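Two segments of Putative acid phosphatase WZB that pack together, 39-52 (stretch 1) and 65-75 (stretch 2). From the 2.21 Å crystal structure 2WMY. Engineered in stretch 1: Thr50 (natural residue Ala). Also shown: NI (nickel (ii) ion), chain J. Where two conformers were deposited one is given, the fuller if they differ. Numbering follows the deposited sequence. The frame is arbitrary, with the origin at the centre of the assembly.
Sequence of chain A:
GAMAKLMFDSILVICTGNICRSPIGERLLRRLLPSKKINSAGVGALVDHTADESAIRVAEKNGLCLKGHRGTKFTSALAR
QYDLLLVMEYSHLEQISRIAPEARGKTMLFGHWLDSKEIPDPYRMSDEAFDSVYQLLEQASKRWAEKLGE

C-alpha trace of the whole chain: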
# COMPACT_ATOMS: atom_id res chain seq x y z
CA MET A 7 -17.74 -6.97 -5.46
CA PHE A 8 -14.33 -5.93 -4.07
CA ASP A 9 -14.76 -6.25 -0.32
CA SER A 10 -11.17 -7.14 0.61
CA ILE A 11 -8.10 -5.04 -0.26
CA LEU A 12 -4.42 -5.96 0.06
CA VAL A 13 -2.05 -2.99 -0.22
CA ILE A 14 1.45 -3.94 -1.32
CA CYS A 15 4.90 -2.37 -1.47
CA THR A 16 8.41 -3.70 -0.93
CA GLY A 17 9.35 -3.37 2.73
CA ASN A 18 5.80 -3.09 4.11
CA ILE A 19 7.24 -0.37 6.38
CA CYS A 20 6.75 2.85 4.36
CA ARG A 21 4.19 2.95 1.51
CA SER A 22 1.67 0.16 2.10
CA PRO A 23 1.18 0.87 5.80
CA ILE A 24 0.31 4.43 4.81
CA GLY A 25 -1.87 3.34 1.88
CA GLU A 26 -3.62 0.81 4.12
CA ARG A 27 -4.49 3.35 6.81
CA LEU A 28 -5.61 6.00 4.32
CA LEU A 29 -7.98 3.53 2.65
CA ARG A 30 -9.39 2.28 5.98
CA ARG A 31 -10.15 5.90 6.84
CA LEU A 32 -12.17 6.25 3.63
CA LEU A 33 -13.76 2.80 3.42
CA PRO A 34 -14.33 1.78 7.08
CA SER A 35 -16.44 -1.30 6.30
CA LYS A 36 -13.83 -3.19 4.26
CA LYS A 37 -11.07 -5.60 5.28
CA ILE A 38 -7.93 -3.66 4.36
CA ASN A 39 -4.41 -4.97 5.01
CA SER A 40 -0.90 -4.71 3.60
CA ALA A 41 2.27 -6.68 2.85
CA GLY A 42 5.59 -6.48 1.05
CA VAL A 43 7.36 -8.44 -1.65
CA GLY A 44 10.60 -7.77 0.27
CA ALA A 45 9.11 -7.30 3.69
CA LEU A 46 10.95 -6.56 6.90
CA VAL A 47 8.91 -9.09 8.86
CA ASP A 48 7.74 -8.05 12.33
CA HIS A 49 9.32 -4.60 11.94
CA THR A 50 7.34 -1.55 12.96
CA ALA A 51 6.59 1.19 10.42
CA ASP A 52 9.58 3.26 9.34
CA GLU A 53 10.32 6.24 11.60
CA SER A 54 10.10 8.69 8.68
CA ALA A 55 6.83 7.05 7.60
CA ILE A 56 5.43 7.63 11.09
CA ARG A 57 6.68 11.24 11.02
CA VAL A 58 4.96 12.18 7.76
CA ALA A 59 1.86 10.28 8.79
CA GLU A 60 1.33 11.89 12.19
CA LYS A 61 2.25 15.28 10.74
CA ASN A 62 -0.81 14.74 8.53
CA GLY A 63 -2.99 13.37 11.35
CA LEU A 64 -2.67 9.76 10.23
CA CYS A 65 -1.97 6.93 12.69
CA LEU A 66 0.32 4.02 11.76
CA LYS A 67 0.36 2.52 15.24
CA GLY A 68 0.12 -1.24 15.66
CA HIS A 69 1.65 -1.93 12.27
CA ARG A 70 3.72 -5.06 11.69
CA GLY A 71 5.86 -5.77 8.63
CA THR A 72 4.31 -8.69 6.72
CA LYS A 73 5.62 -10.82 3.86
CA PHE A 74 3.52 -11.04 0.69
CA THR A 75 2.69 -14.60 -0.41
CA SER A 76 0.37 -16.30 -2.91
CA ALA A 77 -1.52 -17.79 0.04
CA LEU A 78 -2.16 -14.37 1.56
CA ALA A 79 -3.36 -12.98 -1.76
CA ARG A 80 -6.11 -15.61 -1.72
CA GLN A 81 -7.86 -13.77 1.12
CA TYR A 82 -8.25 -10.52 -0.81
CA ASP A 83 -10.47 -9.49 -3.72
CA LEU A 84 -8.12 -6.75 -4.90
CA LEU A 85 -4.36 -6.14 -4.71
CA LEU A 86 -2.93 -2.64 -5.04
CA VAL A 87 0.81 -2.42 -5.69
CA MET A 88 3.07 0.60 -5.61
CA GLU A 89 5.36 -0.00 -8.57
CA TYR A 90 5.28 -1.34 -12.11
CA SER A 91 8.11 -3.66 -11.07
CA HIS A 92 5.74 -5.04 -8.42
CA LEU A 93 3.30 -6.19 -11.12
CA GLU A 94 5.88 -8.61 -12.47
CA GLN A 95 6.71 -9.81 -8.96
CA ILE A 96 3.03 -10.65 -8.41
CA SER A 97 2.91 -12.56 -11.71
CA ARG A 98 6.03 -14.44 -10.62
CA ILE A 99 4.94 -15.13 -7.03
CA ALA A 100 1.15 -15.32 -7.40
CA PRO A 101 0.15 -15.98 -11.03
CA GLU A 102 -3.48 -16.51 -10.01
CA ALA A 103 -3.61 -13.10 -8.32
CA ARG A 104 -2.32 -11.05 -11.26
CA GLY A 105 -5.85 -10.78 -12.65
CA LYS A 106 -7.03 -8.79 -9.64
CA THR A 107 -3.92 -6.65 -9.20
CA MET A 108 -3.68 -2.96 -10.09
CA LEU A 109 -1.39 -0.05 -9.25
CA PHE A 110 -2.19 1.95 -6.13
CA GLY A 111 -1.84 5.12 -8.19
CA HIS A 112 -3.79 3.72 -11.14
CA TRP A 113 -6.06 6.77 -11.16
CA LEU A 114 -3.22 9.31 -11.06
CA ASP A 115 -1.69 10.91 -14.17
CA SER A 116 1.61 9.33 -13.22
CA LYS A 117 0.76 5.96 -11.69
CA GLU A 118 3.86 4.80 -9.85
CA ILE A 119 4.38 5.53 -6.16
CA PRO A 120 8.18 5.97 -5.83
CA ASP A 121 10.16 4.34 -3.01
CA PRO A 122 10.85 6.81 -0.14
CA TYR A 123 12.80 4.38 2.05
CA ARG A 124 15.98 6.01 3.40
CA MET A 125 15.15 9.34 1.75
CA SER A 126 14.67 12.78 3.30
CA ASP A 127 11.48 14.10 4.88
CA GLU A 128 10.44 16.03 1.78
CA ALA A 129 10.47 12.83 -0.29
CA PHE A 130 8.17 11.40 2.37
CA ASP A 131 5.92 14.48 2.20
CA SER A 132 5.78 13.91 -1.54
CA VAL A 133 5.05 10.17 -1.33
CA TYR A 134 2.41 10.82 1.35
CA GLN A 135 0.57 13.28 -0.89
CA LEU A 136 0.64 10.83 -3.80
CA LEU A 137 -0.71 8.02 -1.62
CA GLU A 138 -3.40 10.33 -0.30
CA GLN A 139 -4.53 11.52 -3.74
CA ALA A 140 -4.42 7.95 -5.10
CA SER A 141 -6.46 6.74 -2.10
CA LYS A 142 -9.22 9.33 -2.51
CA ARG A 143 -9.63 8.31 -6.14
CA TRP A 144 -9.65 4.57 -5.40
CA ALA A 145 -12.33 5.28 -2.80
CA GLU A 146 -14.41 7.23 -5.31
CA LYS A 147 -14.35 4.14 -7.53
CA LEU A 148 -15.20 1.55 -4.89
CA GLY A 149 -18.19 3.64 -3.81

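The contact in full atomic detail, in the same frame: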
# COMPACT_ATOMS: atom_id res chain seq x y z
N ASN A 39 -5.73 -4.66 4.44
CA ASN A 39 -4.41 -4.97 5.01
C ASN A 39 -3.29 -4.75 4.00
O ASN A 39 -3.52 -4.31 2.88
CB ASN A 39 -4.40 -6.38 5.57
CG ASN A 39 -5.21 -6.50 6.86
OD1 ASN A 39 -4.89 -5.86 7.86
ND2 ASN A 39 -6.27 -7.30 6.83
N SER A 40 -2.06 -5.06 4.40
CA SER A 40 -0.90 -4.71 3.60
C SER A 40 0.25 -5.69 3.80
O SER A 40 0.35 -6.35 4.83
CB SER A 40 -0.42 -3.31 3.96
OG SER A 40 0.02 -3.27 5.31
N ALA A 41 1.12 -5.78 2.80
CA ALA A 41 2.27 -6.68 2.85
C ALA A 41 3.32 -6.25 1.84
O ALA A 41 3.10 -5.33 1.05
CB ALA A 41 1.84 -8.12 2.59
N GLY A 42 4.48 -6.90 1.87
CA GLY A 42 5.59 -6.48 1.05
C GLY A 42 6.31 -7.61 0.36
O GLY A 42 6.55 -8.66 0.96
N VAL A 43 6.67 -7.40 -0.90
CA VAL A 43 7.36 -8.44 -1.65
C VAL A 43 8.79 -8.63 -1.14
O VAL A 43 9.42 -9.64 -1.44
CB VAL A 43 7.35 -8.17 -3.16
CG1 VAL A 43 5.91 -8.22 -3.70
CG2 VAL A 43 8.00 -6.83 -3.46
N GLY A 44 9.30 -7.66 -0.38
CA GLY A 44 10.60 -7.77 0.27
C GLY A 44 10.51 -7.34 1.72
O GLY A 44 11.32 -6.56 2.21
N ALA A 45 9.52 -7.88 2.42
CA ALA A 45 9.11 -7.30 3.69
C ALA A 45 10.14 -7.46 4.79
O ALA A 45 10.87 -8.44 4.84
CB ALA A 45 7.77 -7.89 4.13
N LEU A 46 10.19 -6.46 5.66
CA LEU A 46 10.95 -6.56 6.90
C LEU A 46 10.00 -7.09 7.97
O LEU A 46 9.34 -6.33 8.67
CB LEU A 46 11.56 -5.20 7.29
CG LEU A 46 12.57 -4.59 6.30
CD1 LEU A 46 13.12 -3.29 6.85
CD2 LEU A 46 13.71 -5.56 6.00
N VAL A 47 9.94 -8.42 8.08
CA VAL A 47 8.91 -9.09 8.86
C VAL A 47 9.00 -8.80 10.35
O VAL A 47 10.07 -8.94 10.95
CB VAL A 47 8.91 -10.62 8.60
CG1 VAL A 47 7.77 -11.31 9.36
CG2 VAL A 47 8.80 -10.89 7.11
N ASP A 48 7.87 -8.38 10.91
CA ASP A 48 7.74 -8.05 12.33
C ASP A 48 8.33 -6.68 12.71
O ASP A 48 8.29 -6.28 13.87
CB ASP A 48 8.32 -9.16 13.20
CG ASP A 48 7.55 -10.45 13.07
OD1 ASP A 48 6.32 -10.37 12.88
OD2 ASP A 48 8.16 -11.54 13.15
N HIS A 49 8.84 -5.96 11.72
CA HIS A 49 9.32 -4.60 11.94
C HIS A 49 8.18 -3.60 11.97
O HIS A 49 7.23 -3.70 11.19
CB HIS A 49 10.30 -4.19 10.85
CG HIS A 49 11.64 -4.83 10.98
ND1 HIS A 49 12.82 -4.13 10.83
CD2 HIS A 49 12.00 -6.11 11.26
CE1 HIS A 49 13.84 -4.95 11.00
NE2 HIS A 49 13.37 -6.15 11.26
N THR A 50 8.30 -2.63 12.87
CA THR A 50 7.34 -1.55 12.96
C THR A 50 7.46 -0.67 11.71
O THR A 50 8.37 -0.84 10.90
CB THR A 50 7.61 -0.71 14.23
OG1 THR A 50 6.45 0.06 14.56
CG2 THR A 50 8.81 0.21 14.01
N ALA A 51 6.53 0.27 11.54
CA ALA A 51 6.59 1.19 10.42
C ALA A 51 7.86 2.02 10.50
O ALA A 51 8.37 2.28 11.59
CB ALA A 51 5.36 2.10 10.41
N ASP A 52 8.38 2.43 9.35
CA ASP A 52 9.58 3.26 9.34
C ASP A 52 9.36 4.56 10.10
O ASP A 52 8.28 5.14 10.04
CB ASP A 52 10.02 3.57 7.91
CG ASP A 52 11.25 4.45 7.86
OD1 ASP A 52 12.37 3.91 7.76
OD2 ASP A 52 11.10 5.68 7.95
N CYS A 65 -2.58 7.83 11.71
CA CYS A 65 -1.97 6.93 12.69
C CYS A 65 -1.53 5.59 12.08
O CYS A 65 -2.34 4.87 11.49
CB CYS A 65 -2.92 6.69 13.87
SG CYS A 65 -2.31 5.51 15.14
N LEU A 66 -0.25 5.27 12.25
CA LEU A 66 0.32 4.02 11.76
C LEU A 66 0.53 3.01 12.89
O LEU A 66 1.13 1.95 12.69
CB LEU A 66 1.66 4.29 11.07
CG LEU A 66 1.67 4.39 9.55
CD1 LEU A 66 0.46 5.13 9.01
CD2 LEU A 66 2.97 5.02 9.06
N LYS A 67 0.02 3.32 14.07
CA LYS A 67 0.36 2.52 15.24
C LYS A 67 -0.22 1.11 15.17
O LYS A 67 -1.32 0.90 14.65
CB LYS A 67 -0.04 3.24 16.53
CG LYS A 67 0.84 4.44 16.83
CD LYS A 67 0.34 5.23 18.03
CE LYS A 67 1.37 6.25 18.47
NZ LYS A 67 1.20 6.64 19.89
N GLY A 68 0.54 0.15 15.67
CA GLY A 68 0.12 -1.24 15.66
C GLY A 68 0.58 -1.99 14.44
O GLY A 68 0.33 -3.19 14.31
N HIS A 69 1.26 -1.30 13.52
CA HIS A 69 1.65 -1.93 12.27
C HIS A 69 2.75 -2.96 12.47
O HIS A 69 3.59 -2.82 13.34
CB HIS A 69 2.12 -0.90 11.25
CG HIS A 69 2.67 -1.52 10.01
ND1 HIS A 69 1.87 -2.05 9.02
CD2 HIS A 69 3.95 -1.74 9.61
CE1 HIS A 69 2.63 -2.55 8.06
NE2 HIS A 69 3.89 -2.37 8.40
N ARG A 70 2.74 -3.99 11.62
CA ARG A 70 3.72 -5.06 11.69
C ARG A 70 4.12 -5.48 10.28
O ARG A 70 3.26 -5.88 9.50
CB ARG A 70 3.11 -6.24 12.45
CG ARG A 70 3.87 -7.54 12.33
CD ARG A 70 3.11 -8.66 13.02
NE ARG A 70 2.80 -8.33 14.40
CZ ARG A 70 3.62 -8.54 15.43
NH1 ARG A 70 3.25 -8.19 16.66
NH2 ARG A 70 4.81 -9.09 15.22
N GLY A 71 5.40 -5.39 9.95
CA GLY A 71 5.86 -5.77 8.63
C GLY A 71 5.45 -7.20 8.29
O GLY A 71 5.68 -8.11 9.08
N THR A 72 4.86 -7.40 7.12
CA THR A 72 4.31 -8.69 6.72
C THR A 72 4.74 -9.07 5.31
O THR A 72 4.71 -8.24 4.40
CB THR A 72 2.77 -8.67 6.76
OG1 THR A 72 2.33 -8.34 8.09
CG2 THR A 72 2.19 -10.02 6.34
N LYS A 73 5.13 -10.33 5.14
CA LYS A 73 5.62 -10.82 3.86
C LYS A 73 4.46 -11.15 2.94
O LYS A 73 3.52 -11.84 3.35
CB LYS A 73 6.48 -12.07 4.06
CG LYS A 73 6.98 -12.72 2.79
CD LYS A 73 7.95 -11.80 2.06
CE LYS A 73 8.61 -12.52 0.88
NZ LYS A 73 9.54 -13.59 1.32
N PHE A 74 4.51 -10.67 1.70
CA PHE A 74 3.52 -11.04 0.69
C PHE A 74 3.73 -12.47 0.18
O PHE A 74 4.85 -12.87 -0.14
CB PHE A 74 3.54 -10.08 -0.50
CG PHE A 74 2.62 -10.51 -1.62
CD1 PHE A 74 1.28 -10.17 -1.60
CD2 PHE A 74 3.09 -11.28 -2.67
CE1 PHE A 74 0.43 -10.57 -2.63
CE2 PHE A 74 2.25 -11.68 -3.69
CZ PHE A 74 0.91 -11.32 -3.68
N THR A 75 2.64 -13.23 0.09
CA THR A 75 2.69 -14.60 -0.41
C THR A 75 1.46 -14.89 -1.26
O THR A 75 0.44 -14.21 -1.13
CB THR A 75 2.72 -15.64 0.73
OG1 THR A 75 1.46 -15.63 1.42
CG2 THR A 75 3.87 -15.36 1.73
NI NI J . 14.33 -8.01 12.13
O HOH W 1 1.19 -5.76 7.30
O HOH W 2 12.85 -9.38 10.85

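The two stretches are joined chiefly through their backbones, by two pairs of main-chain hydrogen bonds centred on Gly42 and Gly71, with one salt bridge and small apolar contacts filling in around them; together they bury 760 Å².

The first pair lies at the end of the strand 39-42, where Gly42 forms a single beta bridge with Lys73. Gly42 N donates to Thr72 O (2.9 Å), and Phe74 N returns a nearly straight bond to Gly42 O (3.0 Å). A side chain on Gly42 would point away from stretch 2, but an ideal CB there would be crowded by the CB of Ala45, 3.4 Å away. Beyond this bridge the chain bends back, and Ala45 sets its methyl over the same segment, with Ala45 CB 3.1 Å from Thr72 O and 3.6 Å from Lys73 CA. So small a side chain lets the loop lie close against the partner backbone.

The second pair forms at the type II turn from Leu46 to His49. Asp48 N donates to Gly71 O (2.9 Å), while Gly71 N donates to His49 O (2.8 Å). The turn is closed by its own bond from His49 N to Leu46 O (3.1 Å). Gly71 is buried against it so tightly that a CB would lie 2.1 Å from Leu46 O, a clash; lacking one, it instead brings its CA within 3.5 Å of Leu46 O in a CA-H...O contact. Val47 CA makes a similar contact with Gly71 O (3.4 Å).

At the exposed side of this turn, the CA-to-CB bond of Asp48 points away and that of Arg70 sideways, but the ends of both side chains come nearer the opposing stretch. Arg70 NH2 donates to Asp48 OD1 (3.1 Å), a salt bridge in which the carboxylate oxygen meets the guanidinium at its edge.

Apolar contacts support both ends. Ala41 points toward stretch 2, and its CB packs 4.0 Å from Phe74 CB, while the CA-to-CB bond of the buried Phe74 points toward stretch 1 but the ring leads away, its CD2 still 4.3 Å from Val43 CG1. At the other end, Ala51 CB lies 4.0 Å from Leu66 CD2, and the buried His69 turns its ring edge to Ala51, with His69 CD2 3.8 Å from Ala51 N. Ser40 OG approaches another part of that edge, 3.9 Å from His69 CE1. Water 1 sits between the stretches, its oxygen 2.7 Å from Ser40 O and 2.9 Å from Thr72 OG1, placed to bridge them. The CA-to-CB bond of His49 points away from stretch 2, and His49 NE2 binds the nickel ion NI at 2.3 Å.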